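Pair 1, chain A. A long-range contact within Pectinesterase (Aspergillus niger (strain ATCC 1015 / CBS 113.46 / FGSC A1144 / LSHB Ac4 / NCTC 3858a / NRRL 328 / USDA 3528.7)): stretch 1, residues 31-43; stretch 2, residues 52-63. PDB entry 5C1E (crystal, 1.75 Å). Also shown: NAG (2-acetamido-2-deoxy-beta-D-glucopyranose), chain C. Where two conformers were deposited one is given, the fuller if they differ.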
# COMPACT_ATOMS: atom_id res chain seq x y z
N SER A 31 -9.95 -18.86 -16.96
CA SER A 31 -11.25 -18.31 -16.59
C SER A 31 -11.90 -19.30 -15.64
O SER A 31 -12.31 -20.39 -16.06
CB SER A 31 -12.14 -18.12 -17.82
OG SER A 31 -11.41 -17.54 -18.89
N SER A 32 -11.92 -18.97 -14.37
CA SER A 32 -12.54 -19.83 -13.37
C SER A 32 -12.91 -18.91 -12.22
O SER A 32 -12.23 -17.90 -12.00
CB SER A 32 -11.58 -20.91 -12.89
OG SER A 32 -12.07 -21.57 -11.74
N THR A 33 -13.99 -19.25 -11.53
CA THR A 33 -14.41 -18.53 -10.33
C THR A 33 -14.08 -19.28 -9.04
O THR A 33 -14.46 -18.83 -7.96
CB THR A 33 -15.92 -18.23 -10.36
OG1 THR A 33 -16.66 -19.45 -10.42
CG2 THR A 33 -16.26 -17.38 -11.59
N SER A 34 -13.38 -20.41 -9.16
CA SER A 34 -12.93 -21.18 -8.02
C SER A 34 -11.81 -20.42 -7.32
O SER A 34 -11.09 -19.64 -7.94
CB SER A 34 -12.42 -22.55 -8.47
OG SER A 34 -13.36 -23.19 -9.32
N SER A 35 -11.69 -20.63 -6.02
CA SER A 35 -10.60 -20.02 -5.28
C SER A 35 -9.33 -20.72 -5.70
O SER A 35 -9.33 -21.93 -5.97
CB SER A 35 -10.82 -20.16 -3.77
OG SER A 35 -10.61 -21.49 -3.34
N ALA A 36 -8.24 -19.96 -5.74
CA ALA A 36 -6.96 -20.45 -6.22
C ALA A 36 -5.84 -19.77 -5.46
O ALA A 36 -6.03 -18.73 -4.85
CB ALA A 36 -6.83 -20.16 -7.71
N CYS A 37 -4.67 -20.39 -5.51
CA CYS A 37 -3.50 -19.79 -4.92
C CYS A 37 -2.25 -20.17 -5.66
O CYS A 37 -2.18 -21.20 -6.36
CB CYS A 37 -3.39 -20.12 -3.43
SG CYS A 37 -3.33 -21.87 -3.02
N ILE A 38 -1.27 -19.29 -5.54
CA ILE A 38 0.01 -19.42 -6.20
C ILE A 38 1.08 -19.17 -5.12
O ILE A 38 0.97 -18.21 -4.33
CB ILE A 38 0.18 -18.41 -7.37
CG1 ILE A 38 -0.86 -18.66 -8.46
CG2 ILE A 38 1.58 -18.52 -7.97
CD1 ILE A 38 -0.92 -17.60 -9.54
N TYR A 39 2.06 -20.06 -5.09
CA TYR A 39 3.25 -19.93 -4.25
C TYR A 39 4.43 -19.56 -5.14
O TYR A 39 4.72 -20.27 -6.11
CB TYR A 39 3.54 -21.23 -3.52
CG TYR A 39 4.91 -21.31 -2.85
CD1 TYR A 39 5.17 -20.65 -1.64
CD2 TYR A 39 5.93 -22.07 -3.40
CE1 TYR A 39 6.42 -20.73 -1.03
CE2 TYR A 39 7.18 -22.16 -2.78
CZ TYR A 39 7.42 -21.49 -1.60
OH TYR A 39 8.67 -21.57 -0.99
N VAL A 40 5.10 -18.48 -4.78
CA VAL A 40 6.27 -18.01 -5.51
C VAL A 40 7.52 -18.23 -4.68
O VAL A 40 7.62 -17.74 -3.53
CB VAL A 40 6.14 -16.52 -5.90
CG1 VAL A 40 7.25 -16.09 -6.86
CG2 VAL A 40 4.78 -16.26 -6.54
N ALA A 41 8.44 -19.00 -5.23
CA ALA A 41 9.71 -19.23 -4.60
C ALA A 41 10.63 -18.05 -4.84
O ALA A 41 10.39 -17.19 -5.70
CB ALA A 41 10.35 -20.50 -5.12
N SER A 42 11.71 -18.04 -4.07
CA SER A 42 12.70 -16.98 -4.07
C SER A 42 13.11 -16.60 -5.49
O SER A 42 13.26 -17.45 -6.38
CB SER A 42 13.93 -17.40 -3.26
OG SER A 42 14.44 -18.66 -3.69
N GLY A 43 13.31 -15.31 -5.68
CA GLY A 43 13.78 -14.79 -6.94
C GLY A 43 13.40 -13.35 -7.16
O GLY A 43 12.55 -12.78 -6.44
N ASP A 52 -6.37 -10.18 -12.71
CA ASP A 52 -7.80 -10.02 -13.01
C ASP A 52 -8.59 -11.32 -12.88
O ASP A 52 -9.67 -11.44 -13.43
CB ASP A 52 -7.99 -9.41 -14.41
CG ASP A 52 -7.37 -10.27 -15.50
OD1 ASP A 52 -6.97 -11.42 -15.20
OD2 ASP A 52 -7.27 -9.78 -16.64
N TYR A 53 -8.05 -12.29 -12.14
CA TYR A 53 -8.71 -13.57 -11.96
C TYR A 53 -10.13 -13.38 -11.40
O TYR A 53 -10.35 -12.54 -10.51
CB TYR A 53 -7.85 -14.42 -11.01
CG TYR A 53 -8.35 -15.81 -10.77
CD1 TYR A 53 -8.46 -16.73 -11.82
CD2 TYR A 53 -8.71 -16.23 -9.50
CE1 TYR A 53 -8.92 -18.01 -11.60
CE2 TYR A 53 -9.19 -17.51 -9.27
CZ TYR A 53 -9.29 -18.40 -10.33
OH TYR A 53 -9.75 -19.69 -10.13
N ALA A 54 -11.08 -14.16 -11.92
CA ALA A 54 -12.49 -14.04 -11.54
C ALA A 54 -12.78 -14.57 -10.15
O ALA A 54 -13.69 -14.11 -9.49
CB ALA A 54 -13.38 -14.73 -12.57
N GLY A 55 -12.03 -15.56 -9.71
CA GLY A 55 -12.20 -16.11 -8.38
C GLY A 55 -11.35 -15.42 -7.32
O GLY A 55 -10.72 -14.40 -7.58
N ASN A 56 -11.37 -15.95 -6.11
CA ASN A 56 -10.56 -15.41 -5.03
C ASN A 56 -9.15 -16.00 -5.08
O ASN A 56 -8.96 -17.19 -4.86
CB ASN A 56 -11.19 -15.69 -3.67
CG ASN A 56 -12.17 -14.61 -3.25
OD1 ASN A 56 -12.46 -13.67 -4.01
ND2 ASN A 56 -12.77 -15.40 -2.07
N LEU A 57 -8.19 -15.14 -5.42
CA LEU A 57 -6.79 -15.55 -5.58
C LEU A 57 -5.99 -15.11 -4.38
O LEU A 57 -6.17 -13.98 -3.88
CB LEU A 57 -6.19 -14.92 -6.85
CG LEU A 57 -4.71 -15.15 -7.13
CD1 LEU A 57 -4.46 -16.62 -7.41
CD2 LEU A 57 -4.24 -14.31 -8.30
N THR A 58 -5.12 -16.01 -3.91
CA THR A 58 -4.08 -15.69 -2.92
C THR A 58 -2.70 -15.95 -3.52
O THR A 58 -2.44 -17.04 -4.07
CB THR A 58 -4.26 -16.50 -1.63
OG1 THR A 58 -5.54 -16.21 -1.10
CG2 THR A 58 -3.20 -16.12 -0.59
N LEU A 59 -1.82 -14.95 -3.43
CA LEU A 59 -0.44 -15.08 -3.85
C LEU A 59 0.49 -15.09 -2.63
O LEU A 59 0.47 -14.14 -1.84
CB LEU A 59 -0.10 -13.92 -4.77
CG LEU A 59 1.21 -13.86 -5.56
CD1 LEU A 59 1.43 -15.05 -6.50
CD2 LEU A 59 1.16 -12.57 -6.36
N TYR A 60 1.26 -16.16 -2.46
CA TYR A 60 2.14 -16.33 -1.31
C TYR A 60 3.58 -16.29 -1.74
O TYR A 60 3.95 -16.99 -2.68
CB TYR A 60 1.97 -17.71 -0.69
CG TYR A 60 0.64 -18.03 -0.11
CD1 TYR A 60 0.25 -17.49 1.11
CD2 TYR A 60 -0.21 -18.92 -0.73
CE1 TYR A 60 -0.97 -17.83 1.69
CE2 TYR A 60 -1.43 -19.26 -0.16
CZ TYR A 60 -1.79 -18.72 1.05
OH TYR A 60 -3.01 -19.04 1.60
N GLY A 61 4.40 -15.54 -1.02
CA GLY A 61 5.83 -15.55 -1.22
C GLY A 61 6.56 -16.40 -0.20
O GLY A 61 6.14 -16.52 0.95
N GLU A 62 7.65 -16.99 -0.63
CA GLU A 62 8.53 -17.76 0.23
C GLU A 62 9.16 -16.86 1.28
O GLU A 62 9.64 -15.77 0.96
CB GLU A 62 9.63 -18.43 -0.60
CG GLU A 62 10.62 -19.22 0.22
CD GLU A 62 11.71 -19.89 -0.60
OE1 GLU A 62 11.66 -19.86 -1.82
OE2 GLU A 62 12.63 -20.46 0.02
N THR A 63 9.13 -17.30 2.54
CA THR A 63 9.80 -16.58 3.62
C THR A 63 10.00 -17.43 4.86
O THR A 63 9.17 -18.27 5.17
CB THR A 63 9.03 -15.30 4.02
OG1 THR A 63 9.70 -14.65 5.10
CG2 THR A 63 7.60 -15.61 4.43
C1 NAG C . -14.79 -14.81 -1.90
C2 NAG C . -15.43 -16.01 -1.23
C3 NAG C . -16.47 -15.45 -0.26
C4 NAG C . -15.80 -14.44 0.70
C5 NAG C . -14.84 -13.46 -0.01
C6 NAG C . -13.94 -12.71 0.96
C7 NAG C . -15.45 -18.16 -2.47
C8 NAG C . -16.09 -19.00 -3.54
N2 NAG C . -15.95 -16.94 -2.24
O3 NAG C . -17.09 -16.51 0.44
O4 NAG C . -16.78 -13.70 1.41
O5 NAG C . -14.01 -14.14 -0.93
O6 NAG C . -13.19 -11.74 0.25
O7 NAG C . -14.50 -18.64 -1.85
O HOH W 1 -10.67 -16.11 -14.05
O HOH W 2 -13.43 -17.83 -5.62
O HOH W 3 14.76 -20.37 -1.41

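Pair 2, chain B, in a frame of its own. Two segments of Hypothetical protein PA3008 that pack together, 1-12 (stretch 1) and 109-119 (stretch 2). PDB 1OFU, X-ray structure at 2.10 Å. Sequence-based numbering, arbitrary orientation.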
# COMPACT_ATOMS: atom_id res chain seq x y z
N PRO B 1 16.09 -13.52 -2.22
CA PRO B 1 16.55 -14.64 -1.37
C PRO B 1 15.88 -14.64 0.00
O PRO B 1 15.86 -13.61 0.69
CB PRO B 1 18.06 -14.49 -1.22
CG PRO B 1 18.23 -12.98 -1.43
CD PRO B 1 17.22 -12.63 -2.53
N ALA B 2 15.33 -15.79 0.39
CA ALA B 2 14.66 -15.93 1.68
C ALA B 2 15.65 -15.56 2.77
O ALA B 2 16.77 -16.06 2.79
CB ALA B 2 14.17 -17.36 1.86
N ALA B 3 15.23 -14.69 3.69
CA ALA B 3 16.12 -14.28 4.77
C ALA B 3 15.39 -13.54 5.89
O ALA B 3 14.17 -13.51 5.95
CB ALA B 3 17.23 -13.40 4.21
N PHE B 4 16.19 -12.95 6.78
CA PHE B 4 15.68 -12.21 7.93
C PHE B 4 15.82 -10.71 7.71
O PHE B 4 16.86 -10.23 7.26
CB PHE B 4 16.46 -12.60 9.19
CG PHE B 4 16.09 -11.81 10.41
CD1 PHE B 4 15.03 -12.19 11.22
CD2 PHE B 4 16.82 -10.66 10.75
CE1 PHE B 4 14.69 -11.45 12.36
CE2 PHE B 4 16.48 -9.91 11.89
CZ PHE B 4 15.42 -10.31 12.69
N SER B 5 14.76 -9.98 8.04
CA SER B 5 14.74 -8.53 7.93
C SER B 5 14.14 -8.04 9.24
O SER B 5 13.47 -8.80 9.96
CB SER B 5 13.87 -8.08 6.77
OG SER B 5 14.32 -8.62 5.54
N GLU B 6 14.38 -6.78 9.56
CA GLU B 6 13.81 -6.24 10.78
C GLU B 6 13.39 -4.81 10.53
O GLU B 6 14.12 -4.02 9.94
CB GLU B 6 14.81 -6.30 11.93
CG GLU B 6 14.23 -5.75 13.23
CD GLU B 6 15.12 -6.02 14.43
OE1 GLU B 6 16.24 -5.47 14.47
OE2 GLU B 6 14.69 -6.78 15.32
N LEU B 7 12.18 -4.50 10.98
CA LEU B 7 11.63 -3.17 10.83
C LEU B 7 11.36 -2.58 12.20
O LEU B 7 10.71 -3.20 13.04
CB LEU B 7 10.33 -3.23 10.01
CG LEU B 7 9.64 -1.89 9.79
CD1 LEU B 7 8.84 -1.94 8.50
CD2 LEU B 7 8.74 -1.56 10.96
N SER B 8 11.90 -1.39 12.42
CA SER B 8 11.71 -0.71 13.69
C SER B 8 11.00 0.61 13.45
O SER B 8 11.31 1.32 12.50
CB SER B 8 13.06 -0.46 14.35
OG SER B 8 13.83 -1.65 14.36
N LEU B 9 10.03 0.92 14.30
CA LEU B 9 9.28 2.15 14.19
C LEU B 9 9.31 2.85 15.54
O LEU B 9 8.98 2.25 16.56
CB LEU B 9 7.83 1.86 13.80
CG LEU B 9 7.57 1.37 12.38
CD1 LEU B 9 6.15 0.83 12.28
CD2 LEU B 9 7.78 2.52 11.40
N SER B 10 9.73 4.11 15.53
CA SER B 10 9.82 4.89 16.75
C SER B 10 9.02 6.17 16.59
O SER B 10 9.03 6.79 15.53
CB SER B 10 11.28 5.22 17.05
OG SER B 10 11.36 6.11 18.14
N GLY B 11 8.32 6.56 17.65
CA GLY B 11 7.51 7.76 17.62
C GLY B 11 6.27 7.50 18.46
O GLY B 11 6.24 6.57 19.26
N LEU B 12 5.24 8.32 18.28
CA LEU B 12 4.02 8.15 19.04
C LEU B 12 3.39 6.82 18.62
O LEU B 12 3.42 6.46 17.44
CB LEU B 12 3.06 9.31 18.77
CG LEU B 12 3.39 10.67 19.39
CD1 LEU B 12 3.26 10.60 20.91
CD2 LEU B 12 4.79 11.11 19.00
N GLY B 109 11.94 -22.97 4.74
CA GLY B 109 10.60 -22.83 4.21
C GLY B 109 10.47 -22.00 2.95
O GLY B 109 9.37 -21.81 2.44
N GLN B 110 11.61 -21.52 2.44
CA GLN B 110 11.61 -20.67 1.25
C GLN B 110 10.67 -19.50 1.52
O GLN B 110 9.85 -19.13 0.67
CB GLN B 110 11.12 -21.43 0.01
CG GLN B 110 12.18 -22.27 -0.69
CD GLN B 110 12.44 -23.59 0.00
OE1 GLN B 110 11.55 -24.45 0.09
NE2 GLN B 110 13.66 -23.77 0.50
N ALA B 111 10.80 -18.93 2.71
CA ALA B 111 9.95 -17.82 3.11
C ALA B 111 10.74 -16.66 3.72
O ALA B 111 11.94 -16.77 3.94
CB ALA B 111 8.91 -18.32 4.09
N GLN B 112 10.04 -15.57 4.01
CA GLN B 112 10.67 -14.40 4.59
C GLN B 112 10.34 -14.22 6.06
O GLN B 112 9.19 -14.32 6.48
CB GLN B 112 10.24 -13.13 3.84
CG GLN B 112 10.77 -13.01 2.42
CD GLN B 112 12.28 -13.11 2.34
OE1 GLN B 112 13.00 -12.66 3.25
NE2 GLN B 112 12.78 -13.69 1.26
N SER B 113 11.37 -13.96 6.86
CA SER B 113 11.17 -13.73 8.28
C SER B 113 11.28 -12.21 8.49
O SER B 113 12.28 -11.59 8.10
CB SER B 113 12.25 -14.46 9.09
OG SER B 113 12.20 -14.06 10.45
N LEU B 114 10.25 -11.61 9.07
CA LEU B 114 10.24 -10.18 9.32
C LEU B 114 9.92 -9.90 10.77
O LEU B 114 8.85 -10.27 11.26
CB LEU B 114 9.21 -9.48 8.42
CG LEU B 114 8.94 -7.99 8.66
CD1 LEU B 114 10.20 -7.17 8.36
CD2 LEU B 114 7.79 -7.52 7.78
N ASN B 115 10.85 -9.26 11.47
CA ASN B 115 10.61 -8.93 12.86
C ASN B 115 10.31 -7.45 12.93
O ASN B 115 10.96 -6.64 12.26
CB ASN B 115 11.80 -9.26 13.74
CG ASN B 115 11.44 -9.24 15.21
OD1 ASN B 115 10.54 -9.96 15.64
ND2 ASN B 115 12.13 -8.41 16.00
N ILE B 116 9.34 -7.10 13.76
CA ILE B 116 8.95 -5.72 13.92
C ILE B 116 9.11 -5.28 15.37
O ILE B 116 8.78 -6.02 16.29
CB ILE B 116 7.49 -5.52 13.45
CG1 ILE B 116 7.43 -5.81 11.94
CG2 ILE B 116 6.99 -4.09 13.77
CD1 ILE B 116 6.05 -5.71 11.34
N ARG B 117 9.65 -4.08 15.55
CA ARG B 117 9.88 -3.51 16.87
C ARG B 117 9.22 -2.14 16.93
O ARG B 117 9.50 -1.29 16.09
CB ARG B 117 11.37 -3.35 17.13
CG ARG B 117 12.15 -4.65 17.13
CD ARG B 117 13.63 -4.39 16.90
NE ARG B 117 14.13 -3.30 17.73
CZ ARG B 117 15.40 -2.90 17.75
NH1 ARG B 117 15.77 -1.89 18.53
NH2 ARG B 117 16.30 -3.50 16.98
N LEU B 118 8.35 -1.95 17.91
CA LEU B 118 7.67 -0.67 18.08
C LEU B 118 8.17 -0.02 19.37
O LEU B 118 8.70 -0.70 20.25
CB LEU B 118 6.16 -0.90 18.16
CG LEU B 118 5.54 -1.67 16.99
CD1 LEU B 118 4.05 -1.83 17.21
CD2 LEU B 118 5.81 -0.93 15.69
N GLY B 119 8.01 1.30 19.48
CA GLY B 119 8.46 1.99 20.68
C GLY B 119 8.71 3.47 20.49
O GLY B 119 8.42 3.99 19.39
OXT GLY B 119 9.19 4.14 21.43
O HOH W 4 12.91 -10.96 5.39

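Both pairs are two parallel strands in register, and their central backbones superpose to 0.6 Å. In pair 1 strand 36-40 runs beside strand 57-61, with 12° between their directions; in pair 2 strand 4-10 runs beside the strand that begins at B:Gln112, at 20°. The areas buried, 880 and 868 Å², are nearly equal, although only one matched position, A:Leu57 and B:Leu114, keeps the same residue.

The first rule lies in the backbone. In a parallel ladder, alternate residues of one strand use both N and O toward the other strand. In pair 1 these are A:Ala36, A:Ile38 and A:Val40: A:Ile38 N donates to A:Thr58 O (2.9 Å), and A:Tyr60 N returns a bond to A:Ile38 O (2.8 Å). The superposition puts B:Ser5, B:Leu7 and B:Leu9 at these positions. B:Ser5 and B:Leu7 repeat the two-way pattern, with B:Leu7 N to B:Asn115 O at 2.8 Å and B:Arg117 N to B:Leu7 O at 2.9 Å, and B:Leu9 N donates to B:Arg117 O (2.9 Å). Because side chains alternate between faces, this register also fixes which residues become neighbours.

One face is mostly apolar in both pairs; B:Ser5 takes the place of A:Ala36 on it. A:Ile38, A:Val40, A:Leu57 and A:Leu59 match B:Leu7, B:Leu9, B:Leu114 and B:Ile116. The two leucines A:Leu57 and B:Leu114 share the t,p rotamer, and their side-chain centres lie 0.5 Å apart. Around them the fit is redistributed. In pair 1 A:Leu59 CD1 reaches both A:Ile38 CB (3.7 Å) and A:Val40 CG2 (3.6 Å). In pair 2 B:Leu118, matched to A:Gly61, adds a contact of its own, its CD2 lying 3.9 Å from B:Leu9 CD1. What the glycine omits at one end of this face, a leucine supplies.

The opposite face shows two chemistries on one scaffold. A:Cys37, A:Thr58 and A:Tyr60 match B:Glu6, B:Asn115 and B:Arg117. Pair 1 packs by contact: A:Tyr60 CE2 lies 3.9 Å from A:Cys37 CB. Pair 2 places charge there instead. B:Glu6 extends so that OE1 forms a salt bridge with B:Arg117 NH2 (3.2 Å) and OE2 accepts from B:Asn115 ND2 (3.1 Å). The carboxylate thus ties together two residues of the neighbouring strand. Beside it, B:Ser8 OG sits over one face of the B:Arg117 guanidinium, whereas the matching A:Tyr39 carries its OH to 3.3 Å from A:Glu62 CG.

Beyond the ladder, further hydrogen bonds join the two stretches, most of them made by side chains to backbone groups. At the start of pair 1, A:Tyr53 OH donates to A:Ser34 O (2.6 Å). In pair 2 B:Gln112 uses both ends of its amide: NE2 donates to B:Pro1 O (3.1 Å), and OE1 accepts from B:Ala3 N (3.0 Å). Its counterpart A:Gly55 has no room for even a CB, which would fall 2.2 Å from A:Ser34 O. At the far end, A:Ser42 N finds A:Glu62 OE1 (2.9 Å), while the matching B:Gly11 N finds B:Gly119 O (3.1 Å): a side-chain carboxylate in one pair, the chain's terminal carboxylate in the other.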